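Local coordinates for methyltransferase-like protein 13 (Homo sapiens, PDB 5WCJ) that methylates the elongation factor eEF1A, on a lysine through its N-terminal domain and on the substrate's N-terminal glycine through the C-terminal domain that forms this chain, at residues K24-G29 against V120-V125; D100-I105 against Q144-K149; I161-C166 against N196-C201. All coordinates share one frame; numbering follows the deposited sequence.

Contact 1 (K24-G29 against V120-V125); sequences KAMIAG and VIMFDV. With SAH (S-adenosyl-L-homocysteine), chain F.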
loop_
_atom_site.group_PDB
_atom_site.type_symbol
_atom_site.label_atom_id
_atom_site.label_comp_id
_atom_site.label_asym_id
_atom_site.label_seq_id
_atom_site.Cartn_x
_atom_site.Cartn_y
_atom_site.Cartn_z
ATOM N N LYS A 24 4.382 6.031 -7.909
ATOM C CA LYS A 24 4.625 7.358 -7.319
ATOM C C LYS A 24 3.377 7.940 -6.660
ATOM O O LYS A 24 3.440 8.489 -5.562
ATOM C CB LYS A 24 5.112 8.335 -8.389
ATOM C CG LYS A 24 6.494 8.036 -8.943
ATOM C CD LYS A 24 6.788 8.959 -10.116
ATOM C CE LYS A 24 8.215 8.805 -10.616
ATOM N NZ LYS A 24 8.310 9.158 -12.062
ATOM N N ALA A 25 2.240 7.812 -7.329
ATOM C CA ALA A 25 0.950 8.243 -6.755
ATOM C C ALA A 25 0.547 7.478 -5.490
ATOM O O ALA A 25 0.024 8.080 -4.547
ATOM C CB ALA A 25 -0.138 8.126 -7.801
ATOM N N MET A 26 0.794 6.159 -5.452
ATOM C CA MET A 26 0.468 5.378 -4.240
ATOM C C MET A 26 1.339 5.793 -3.044
ATOM O O MET A 26 0.823 6.020 -1.959
ATOM C CB MET A 26 0.556 3.874 -4.489
ATOM C CG MET A 26 -0.488 3.394 -5.487
ATOM S SD MET A 26 -0.240 1.689 -5.967
ATOM C CE MET A 26 -1.040 0.880 -4.610
ATOM N N ILE A 27 2.636 5.942 -3.287
ATOM C CA ILE A 27 3.595 6.394 -2.276
ATOM C C ILE A 27 3.192 7.783 -1.749
ATOM O O ILE A 27 3.279 8.047 -0.551
ATOM C CB ILE A 27 5.043 6.366 -2.850
ATOM C CG1 ILE A 27 5.501 4.916 -3.076
ATOM C CG2 ILE A 27 6.009 7.053 -1.903
ATOM C CD1 ILE A 27 6.585 4.757 -4.126
ATOM N N ALA A 28 2.672 8.635 -2.621
ATOM C CA ALA A 28 2.195 9.971 -2.229
ATOM C C ALA A 28 1.141 9.935 -1.133
ATOM O O ALA A 28 1.041 10.870 -0.339
ATOM C CB ALA A 28 1.693 10.741 -3.448
ATOM N N GLY A 29 0.367 8.840 -1.054
ATOM C CA GLY A 29 -0.617 8.669 -0.020
ATOM C C GLY A 29 -0.127 8.638 1.405
ATOM O O GLY A 29 -0.914 8.873 2.342
ATOM N N VAL A 120 -0.557 1.536 6.971
ATOM C CA VAL A 120 -0.863 1.690 5.573
ATOM C C VAL A 120 -1.136 0.310 4.990
ATOM O O VAL A 120 -0.378 -0.618 5.208
ATOM C CB VAL A 120 0.312 2.323 4.778
ATOM C CG1 VAL A 120 -0.056 2.476 3.302
ATOM C CG2 VAL A 120 0.727 3.662 5.348
ATOM N N ILE A 121 -2.200 0.201 4.211
ATOM C CA ILE A 121 -2.471 -0.996 3.445
ATOM C C ILE A 121 -2.587 -0.588 1.980
ATOM O O ILE A 121 -3.399 0.270 1.637
ATOM C CB ILE A 121 -3.751 -1.720 3.929
ATOM C CG1 ILE A 121 -3.610 -2.178 5.391
ATOM C CG2 ILE A 121 -4.084 -2.889 3.026
ATOM C CD1 ILE A 121 -4.905 -2.720 5.969
ATOM N N MET A 122 -1.779 -1.212 1.128
ATOM C CA MET A 122 -1.775 -0.925 -0.307
ATOM C C MET A 122 -2.245 -2.134 -1.078
ATOM O O MET A 122 -1.698 -3.240 -0.892
ATOM C CB MET A 122 -0.373 -0.519 -0.778
ATOM C CG MET A 122 0.102 0.820 -0.269
ATOM S SD MET A 122 1.740 1.205 -0.968
ATOM C CE MET A 122 1.984 2.852 -0.323
ATOM N N PHE A 123 -3.209 -1.919 -1.984
ATOM C CA PHE A 123 -3.610 -2.948 -2.957
ATOM C C PHE A 123 -3.094 -2.554 -4.317
ATOM O O PHE A 123 -3.542 -1.545 -4.881
ATOM C CB PHE A 123 -5.134 -3.085 -3.023
ATOM C CG PHE A 123 -5.774 -3.804 -1.853
ATOM C CD1 PHE A 123 -5.049 -4.254 -0.753
ATOM C CD2 PHE A 123 -7.157 -4.012 -1.857
ATOM C CE1 PHE A 123 -5.662 -4.898 0.290
ATOM C CE2 PHE A 123 -7.764 -4.669 -0.802
ATOM C CZ PHE A 123 -7.025 -5.075 0.274
ATOM N N ASP A 124 -2.160 -3.360 -4.835
ATOM C CA ASP A 124 -1.597 -3.219 -6.172
ATOM C C ASP A 124 -1.779 -4.555 -6.855
ATOM O O ASP A 124 -0.821 -5.182 -7.316
ATOM C CB ASP A 124 -0.104 -2.839 -6.050
ATOM C CG ASP A 124 0.521 -2.340 -7.340
ATOM O OD1 ASP A 124 -0.213 -1.892 -8.237
ATOM O OD2 ASP A 124 1.796 -2.396 -7.436
ATOM N N VAL A 125 -3.017 -5.029 -6.850
ATOM C CA VAL A 125 -3.316 -6.394 -7.265
ATOM C C VAL A 125 -4.021 -6.386 -8.618
ATOM O O VAL A 125 -4.938 -5.598 -8.838
ATOM C CB VAL A 125 -4.035 -7.183 -6.155
ATOM C CG1 VAL A 125 -5.172 -6.416 -5.539
ATOM C CG2 VAL A 125 -4.503 -8.541 -6.649
HETATM C CG SAH F . 1.522 -5.033 -9.907
HETATM S SD SAH F . 1.364 -6.639 -10.737
HETATM C "C5'" SAH F . -0.064 -7.398 -9.921
HETATM C "C4'" SAH F . 0.439 -8.390 -8.892
HETATM O "O4'" SAH F . -0.696 -8.898 -8.148
HETATM C "C3'" SAH F . 1.136 -9.615 -9.513
HETATM O "O3'" SAH F . 2.359 -9.873 -8.831
HETATM C "C2'" SAH F . 0.122 -10.740 -9.279
HETATM O "O2'" SAH F . 0.662 -12.047 -9.113
HETATM C "C1'" SAH F . -0.470 -10.276 -7.956
HETATM N N9 SAH F . -1.747 -10.884 -7.595
HETATM C C8 SAH F . -2.795 -11.178 -8.430
HETATM N N7 SAH F . -3.852 -11.650 -7.815
HETATM C C5 SAH F . -3.475 -11.668 -6.483
HETATM C C6 SAH F . -4.153 -12.041 -5.311
HETATM N N6 SAH F . -5.436 -12.488 -5.295
HETATM N N1 SAH F . -3.484 -11.949 -4.144
HETATM C C2 SAH F . -2.213 -11.515 -4.153
HETATM N N3 SAH F . -1.476 -11.115 -5.194
HETATM C C4 SAH F . -2.172 -11.210 -6.336
#
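The methyl of Met26 covers one face of the peptide group joining Phe123 to Asp124: its CE lies 3.5 Å from Phe123 O, above the peptide plane. The bend at chi3 (83°) places that methyl over the carbonyl, and it also meets Met122 CB at 4.1 Å and the CB of Asp124. The second methionine returns the contact, its extended chain carrying Met122 CE to within 3.7 Å of Met26 O. Beyond the strand, the homocysteine chain of SAH lies over one face of the Asp124 carboxylate, with SAH CG 3.6 Å from Asp124 OD2. In that carboxylate OD2 is hydrogen-bonded to His23, and OD1 to His22 and Asn163, which fix its rotation. Val125 CG2 sits on a face of the adenine, 3.3 Å from SAH C5. The contact is buried, methyl groups meeting each other and carbonyl oxygens, with no hydrogen bond between helix and strand. Helix 21-28 thus packs on the C-terminal end of strand 118-123, the central fourth strand of the Rossmann-like sheet, which runs out into two pocket residues, Asp124 and Val125. That strand lies between strands 44-49 and 158-164, and Leu56 of helix 55-63 fills in beside Ile27 and Met122.

Contact 2 (D100-I105 against Q144-K149); sequences DGLDYI and QSFLQK. With SAH (S-adenosyl-L-homocysteine), chain F.
Phe146 CG stands anti to its backbone N (chi1 -175°), sending the ring out from helix 144-152 toward helix 101-109, while Leu102 CG is anti to its own carbonyl carbon and Leu102 CD2 comes over the ring. The result is a CH-pi contact: Leu102 CD2 lies 3.6 Å from the centroid of the Phe146 ring, only 6° off its normal, so the methyl is almost exactly central on that face. The two side chains cross at about a right angle. Ile105 also crosses the ring at about a right angle, its CG2 reaching Phe146 CZ at 3.7 Å. Backbone takes part as well, since Leu102 O approaches Phe146 CE1 at 3.6 Å. Farther along, Lys149 adds only the root of its side chain, CB being 4.1 Å from Ile105 CG2, and its amine leads away.

Both helices belong to the Rossmann-like methyltransferase fold, and the first begins directly at the cofactor. Asp100 is its N-cap: OD1 accepts from Leu102 N at 3.1 Å, met from above the carboxylate plane. The same oxygen accepts from SAH N6 at 2.9 Å, so one atom closes the helix start and holds the adenine amine. Beside it, Gly101 N donates to SAH N1 at 2.9 Å in a nearly straight bond (178°), and together these bonds read the N1/N6 edge of adenine. An acidic residue at this place, just after strand 94-98, is a familiar adenine ligand in such methyltransferases. Beneath the helix pair, Phe123 of strand 118-123 touches both Ile105 and Phe146, and Phe141, in the loop before helix 144-152, packs against Leu102 and Asp100.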
loop_
_atom_site.group_PDB
_atom_site.type_symbol
_atom_site.label_atom_id
_atom_site.label_comp_id
_atom_site.label_asym_id
_atom_site.label_seq_id
_atom_site.Cartn_x
_atom_site.Cartn_y
_atom_site.Cartn_z
ATOM N N ASP A 100 -2.974 -15.924 -1.544
ATOM C CA ASP A 100 -4.012 -15.045 -2.066
ATOM C C ASP A 100 -4.204 -13.978 -1.001
ATOM O O ASP A 100 -4.399 -14.303 0.163
ATOM C CB ASP A 100 -5.297 -15.868 -2.248
ATOM C CG ASP A 100 -6.422 -15.110 -2.917
ATOM O OD1 ASP A 100 -6.499 -13.838 -2.899
ATOM O OD2 ASP A 100 -7.299 -15.830 -3.456
ATOM N N GLY A 101 -4.128 -12.699 -1.368
ATOM C CA GLY A 101 -4.357 -11.613 -0.390
ATOM C C GLY A 101 -5.714 -11.700 0.347
ATOM O O GLY A 101 -5.822 -11.279 1.481
ATOM N N LEU A 102 -6.736 -12.217 -0.320
ATOM C CA LEU A 102 -8.065 -12.399 0.308
ATOM C C LEU A 102 -7.991 -13.347 1.504
ATOM O O LEU A 102 -8.381 -12.981 2.631
ATOM C CB LEU A 102 -9.067 -12.884 -0.714
ATOM C CG LEU A 102 -9.408 -11.911 -1.822
ATOM C CD1 LEU A 102 -10.004 -12.679 -2.960
ATOM C CD2 LEU A 102 -10.280 -10.747 -1.360
ATOM N N ASP A 103 -7.350 -14.494 1.279
ATOM C CA ASP A 103 -7.136 -15.492 2.340
ATOM C C ASP A 103 -6.256 -14.943 3.439
ATOM O O ASP A 103 -6.557 -15.088 4.615
ATOM C CB ASP A 103 -6.485 -16.769 1.779
ATOM C CG ASP A 103 -7.332 -17.469 0.737
ATOM O OD1 ASP A 103 -8.581 -17.444 0.841
ATOM O OD2 ASP A 103 -6.740 -18.078 -0.202
ATOM N N TYR A 104 -5.175 -14.244 3.054
ATOM C CA TYR A 104 -4.238 -13.725 4.016
ATOM C C TYR A 104 -4.855 -12.675 4.922
ATOM O O TYR A 104 -4.685 -12.721 6.146
ATOM C CB TYR A 104 -3.020 -13.114 3.279
ATOM C CG TYR A 104 -1.879 -12.819 4.202
ATOM C CD1 TYR A 104 -0.996 -13.838 4.567
ATOM C CD2 TYR A 104 -1.675 -11.550 4.718
ATOM C CE1 TYR A 104 0.047 -13.597 5.424
ATOM C CE2 TYR A 104 -0.613 -11.297 5.590
ATOM C CZ TYR A 104 0.237 -12.337 5.919
ATOM O OH TYR A 104 1.293 -12.152 6.751
ATOM N N ILE A 105 -5.580 -11.720 4.339
ATOM C CA ILE A 105 -6.220 -10.683 5.166
ATOM C C ILE A 105 -7.341 -11.301 6.055
ATOM O O ILE A 105 -7.482 -10.912 7.213
ATOM C CB ILE A 105 -6.724 -9.532 4.285
ATOM C CG1 ILE A 105 -5.500 -8.726 3.809
ATOM C CG2 ILE A 105 -7.724 -8.647 5.005
ATOM C CD1 ILE A 105 -5.800 -7.734 2.704
ATOM N N GLN A 144 -18.003 -5.343 0.227
ATOM C CA GLN A 144 -18.122 -4.720 1.544
ATOM C C GLN A 144 -17.782 -5.609 2.733
ATOM O O GLN A 144 -17.170 -5.122 3.665
ATOM C CB GLN A 144 -19.508 -4.056 1.726
ATOM C CG GLN A 144 -19.608 -2.695 1.028
ATOM C CD GLN A 144 -20.860 -1.934 1.427
ATOM O OE1 GLN A 144 -21.076 -1.652 2.609
ATOM N NE2 GLN A 144 -21.687 -1.599 0.447
ATOM N N SER A 145 -18.146 -6.893 2.725
ATOM C CA SER A 145 -17.780 -7.767 3.853
ATOM C C SER A 145 -16.254 -7.977 3.956
ATOM O O SER A 145 -15.721 -8.011 5.057
ATOM C CB SER A 145 -18.529 -9.108 3.828
ATOM O OG SER A 145 -18.168 -9.895 2.706
ATOM N N PHE A 146 -15.566 -8.076 2.817
ATOM C CA PHE A 146 -14.079 -8.099 2.842
ATOM C C PHE A 146 -13.478 -6.759 3.300
ATOM O O PHE A 146 -12.541 -6.734 4.085
ATOM C CB PHE A 146 -13.511 -8.531 1.486
ATOM C CG PHE A 146 -12.032 -8.688 1.510
ATOM C CD1 PHE A 146 -11.437 -9.747 2.174
ATOM C CD2 PHE A 146 -11.235 -7.700 0.961
ATOM C CE1 PHE A 146 -10.048 -9.859 2.252
ATOM C CE2 PHE A 146 -9.847 -7.795 1.037
ATOM C CZ PHE A 146 -9.259 -8.864 1.681
ATOM N N LEU A 147 -14.046 -5.655 2.851
ATOM C CA LEU A 147 -13.584 -4.316 3.251
ATOM C C LEU A 147 -13.667 -4.091 4.747
ATOM O O LEU A 147 -12.816 -3.399 5.311
ATOM C CB LEU A 147 -14.328 -3.205 2.489
ATOM C CG LEU A 147 -14.002 -3.027 0.997
ATOM C CD1 LEU A 147 -14.848 -1.932 0.372
ATOM C CD2 LEU A 147 -12.531 -2.745 0.776
ATOM N N GLN A 148 -14.656 -4.711 5.402
ATOM C CA GLN A 148 -14.703 -4.724 6.872
ATOM C C GLN A 148 -13.498 -5.433 7.509
ATOM O O GLN A 148 -13.009 -5.015 8.566
ATOM C CB GLN A 148 -16.020 -5.357 7.373
ATOM C CG GLN A 148 -17.290 -4.553 7.048
ATOM C CD GLN A 148 -17.396 -3.217 7.786
ATOM O OE1 GLN A 148 -16.768 -3.006 8.810
ATOM N NE2 GLN A 148 -18.210 -2.315 7.256
ATOM N N LYS A 149 -13.002 -6.494 6.875
ATOM C CA LYS A 149 -11.792 -7.185 7.353
ATOM C C LYS A 149 -10.580 -6.273 7.210
ATOM O O LYS A 149 -9.739 -6.233 8.111
ATOM C CB LYS A 149 -11.540 -8.495 6.601
ATOM C CG LYS A 149 -12.690 -9.490 6.692
ATOM C CD LYS A 149 -13.087 -9.747 8.140
ATOM C CE LYS A 149 -14.020 -10.950 8.240
ATOM N NZ LYS A 149 -14.623 -10.991 9.601
HETATM C CG SAH F . 1.522 -5.033 -9.907
HETATM S SD SAH F . 1.364 -6.639 -10.737
HETATM C "C5'" SAH F . -0.064 -7.398 -9.921
HETATM C "C4'" SAH F . 0.439 -8.390 -8.892
HETATM O "O4'" SAH F . -0.696 -8.898 -8.148
HETATM C "C3'" SAH F . 1.136 -9.615 -9.513
HETATM O "O3'" SAH F . 2.359 -9.873 -8.831
HETATM C "C2'" SAH F . 0.122 -10.740 -9.279
HETATM O "O2'" SAH F . 0.662 -12.047 -9.113
HETATM C "C1'" SAH F . -0.470 -10.276 -7.956
HETATM N N9 SAH F . -1.747 -10.884 -7.595
HETATM C C8 SAH F . -2.795 -11.178 -8.430
HETATM N N7 SAH F . -3.852 -11.650 -7.815
HETATM C C5 SAH F . -3.475 -11.668 -6.483
HETATM C C6 SAH F . -4.153 -12.041 -5.311
HETATM N N6 SAH F . -5.436 -12.488 -5.295
HETATM N N1 SAH F . -3.484 -11.949 -4.144
HETATM C C2 SAH F . -2.213 -11.515 -4.153
HETATM N N3 SAH F . -1.476 -11.115 -5.194
HETATM C C4 SAH F . -2.172 -11.210 -6.336
#

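Contact 3 (I161-C166 against N196-C201); sequences ILNLVC and NEILFC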
loop_
_atom_site.group_PDB
_atom_site.type_symbol
_atom_site.label_atom_id
_atom_site.label_comp_id
_atom_site.label_asym_id
_atom_site.label_seq_id
_atom_site.Cartn_x
_atom_site.Cartn_y
_atom_site.Cartn_z
ATOM N N ILE A 161 -4.852 2.328 0.452
ATOM C CA ILE A 161 -4.513 2.888 -0.848
ATOM C C ILE A 161 -4.737 1.804 -1.870
ATOM O O ILE A 161 -4.154 0.711 -1.742
ATOM C CB ILE A 161 -3.061 3.381 -0.888
ATOM C CG1 ILE A 161 -2.796 4.365 0.274
ATOM C CG2 ILE A 161 -2.721 3.930 -2.264
ATOM C CD1 ILE A 161 -1.348 4.799 0.428
ATOM N N LEU A 162 -5.537 2.108 -2.893
ATOM C CA LEU A 162 -5.961 1.129 -3.879
ATOM C C LEU A 162 -5.640 1.610 -5.299
ATOM O O LEU A 162 -5.999 2.729 -5.638
ATOM C CB LEU A 162 -7.484 0.989 -3.748
ATOM C CG LEU A 162 -8.252 0.125 -4.730
ATOM C CD1 LEU A 162 -7.886 -1.331 -4.490
ATOM C CD2 LEU A 162 -9.739 0.351 -4.575
ATOM N N ASN A 163 -5.023 0.751 -6.099
ATOM C CA ASN A 163 -4.834 0.970 -7.523
ATOM C C ASN A 163 -6.071 0.368 -8.183
ATOM O O ASN A 163 -6.281 -0.842 -8.079
ATOM C CB ASN A 163 -3.564 0.279 -7.989
ATOM C CG ASN A 163 -3.344 0.358 -9.497
ATOM O OD1 ASN A 163 -3.849 1.246 -10.159
ATOM N ND2 ASN A 163 -2.555 -0.588 -10.037
ATOM N N LEU A 164 -6.878 1.201 -8.860
ATOM C CA LEU A 164 -8.152 0.771 -9.501
ATOM C C LEU A 164 -8.142 0.997 -11.014
ATOM O O LEU A 164 -7.835 2.099 -11.485
ATOM C CB LEU A 164 -9.312 1.543 -8.902
ATOM C CG LEU A 164 -10.745 1.325 -9.432
ATOM C CD1 LEU A 164 -11.231 -0.042 -8.982
ATOM C CD2 LEU A 164 -11.656 2.402 -8.887
ATOM N N VAL A 165 -8.455 -0.054 -11.759
ATOM C CA VAL A 165 -8.767 0.064 -13.190
ATOM C C VAL A 165 -10.163 -0.494 -13.350
ATOM O O VAL A 165 -10.369 -1.679 -13.133
ATOM C CB VAL A 165 -7.807 -0.711 -14.071
ATOM C CG1 VAL A 165 -8.284 -0.663 -15.536
ATOM C CG2 VAL A 165 -6.381 -0.152 -13.942
ATOM N N CYS A 166 -11.124 0.347 -13.703
ATOM C CA CYS A 166 -12.466 -0.131 -13.937
ATOM C C CYS A 166 -13.081 0.673 -15.081
ATOM O O CYS A 166 -13.492 1.815 -14.875
ATOM C CB CYS A 166 -13.264 -0.023 -12.657
ATOM S SG CYS A 166 -14.848 -0.884 -12.695
ATOM N N ASN A 196 -5.691 4.012 -14.918
ATOM C CA ASN A 196 -5.609 3.743 -13.463
ATOM C C ASN A 196 -5.978 4.950 -12.653
ATOM O O ASN A 196 -5.605 6.084 -13.009
ATOM C CB ASN A 196 -4.169 3.367 -13.064
ATOM C CG ASN A 196 -3.655 2.172 -13.808
ATOM O OD1 ASN A 196 -3.610 2.183 -15.046
ATOM N ND2 ASN A 196 -3.292 1.117 -13.080
ATOM N N GLU A 197 -6.706 4.740 -11.575
ATOM C CA GLU A 197 -6.786 5.763 -10.571
ATOM C C GLU A 197 -6.439 5.215 -9.193
ATOM O O GLU A 197 -6.632 4.031 -8.915
ATOM C CB GLU A 197 -8.126 6.449 -10.589
ATOM C CG GLU A 197 -9.295 5.652 -10.128
ATOM C CD GLU A 197 -10.598 6.378 -10.444
ATOM O OE1 GLU A 197 -10.837 6.717 -11.643
ATOM O OE2 GLU A 197 -11.376 6.598 -9.495
ATOM N N ILE A 198 -5.911 6.086 -8.349
ATOM C CA ILE A 198 -5.497 5.692 -7.017
ATOM C C ILE A 198 -6.523 6.251 -6.060
ATOM O O ILE A 198 -6.850 7.446 -6.108
ATOM C CB ILE A 198 -4.067 6.171 -6.644
ATOM C CG1 ILE A 198 -3.032 5.701 -7.674
ATOM C CG2 ILE A 198 -3.735 5.720 -5.227
ATOM C CD1 ILE A 198 -3.056 4.211 -7.988
ATOM N N LEU A 199 -7.073 5.374 -5.216
ATOM C CA LEU A 199 -7.972 5.769 -4.188
ATOM C C LEU A 199 -7.242 5.737 -2.856
ATOM O O LEU A 199 -6.547 4.783 -2.538
ATOM C CB LEU A 199 -9.167 4.836 -4.110
ATOM C CG LEU A 199 -9.851 4.506 -5.443
ATOM C CD1 LEU A 199 -11.047 3.605 -5.176
ATOM C CD2 LEU A 199 -10.283 5.736 -6.167
ATOM N N PHE A 200 -7.445 6.771 -2.072
ATOM C CA PHE A 200 -6.843 6.885 -0.740
ATOM C C PHE A 200 -8.003 6.952 0.238
ATOM O O PHE A 200 -8.832 7.900 0.201
ATOM C CB PHE A 200 -6.021 8.158 -0.621
ATOM C CG PHE A 200 -5.030 8.365 -1.718
ATOM C CD1 PHE A 200 -3.742 7.846 -1.618
ATOM C CD2 PHE A 200 -5.365 9.120 -2.855
ATOM C CE1 PHE A 200 -2.824 8.048 -2.630
ATOM C CE2 PHE A 200 -4.449 9.322 -3.865
ATOM C CZ PHE A 200 -3.166 8.804 -3.742
ATOM N N CYS A 201 -8.115 5.951 1.094
ATOM C CA CYS A 201 -9.306 5.761 1.908
ATOM C C CYS A 201 -8.955 5.830 3.383
ATOM O O CYS A 201 -8.034 5.150 3.875
ATOM C CB CYS A 201 -9.968 4.401 1.618
ATOM S SG CYS A 201 -10.169 4.078 -0.152
#
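Asn163 and Asn196 set their amides nearly coplanar, the planes only 16° apart although the side chains cross obliquely. Asn196 ND2 lies 3.0 Å from Asn163 OD1 and donates onto a lone pair, in the carbonyl plane, with a C=O...donor angle of 115°. The Asn163 ND2 side is taken by Asp124, so both ends of this amide are held. Val165 CG2 rests against the Asn196 amide, 3.4 Å from Asn196 ND2.

Ile161, Asn163, Ile198 and Phe200 share one face of the sheet. Ile198 CG2 meets Ile161 CG2 at 3.6 Å and also lies over a face of the Phe200 ring, toward its rim. The chi2 of -52° turns Ile198 CD1 the other way, to 3.7 Å from Asn163 CA. Helix 21-28 covers this face, with Met26 touching both isoleucines.

Strand 197-202 is the antiparallel strand inserted between the fifth and sixth strands, in the order 3-2-1-4-5-7-6 that marks class I methyltransferases. Leu162 pairs with Leu199 and Leu164 with Glu197 as hydrogen-bonded pairs; Leu162 N lies 2.9 Å from Leu199 O, and Leu164 N 2.8 Å from Glu197 O. Ile161 with Phe200 and Asn163 with Ile198 are the non-hydrogen-bonded pairs, and there CA-H groups of Ile161 and Ile198 approach carbonyls of Leu199 and Leu162.

On the opposite face, Leu199 CD1 meets Leu164 CD2 at 3.9 Å, under helix 169-182. Glu197 points to that side too, where its carboxylate forms salt bridges with Lys172 and Arg190.

From the N terminus, helix 21-28 waits through strands 44-49, 67-73 and 94-98 until strand 118-123 arrives and contact 1 closes a loop of 90 residues. Contact 2 opens inside that loop, at helix 101-109, but closes beyond it at helix 144-152, so the two cross. They touch through the ring of Phe123, and both border SAH, one toward the homocysteine and one at the adenine. Contact 3 follows both in series, joining strand 158-164 to strand 197-202 and closing a loop that holds helix 169-182 and strand 185-190. Strand 158-164 neighbours strand 118-123, so contacts 1 and 3 share the sheet, and helix 21-28 packs on strands 118-123, 158-164 and 197-202.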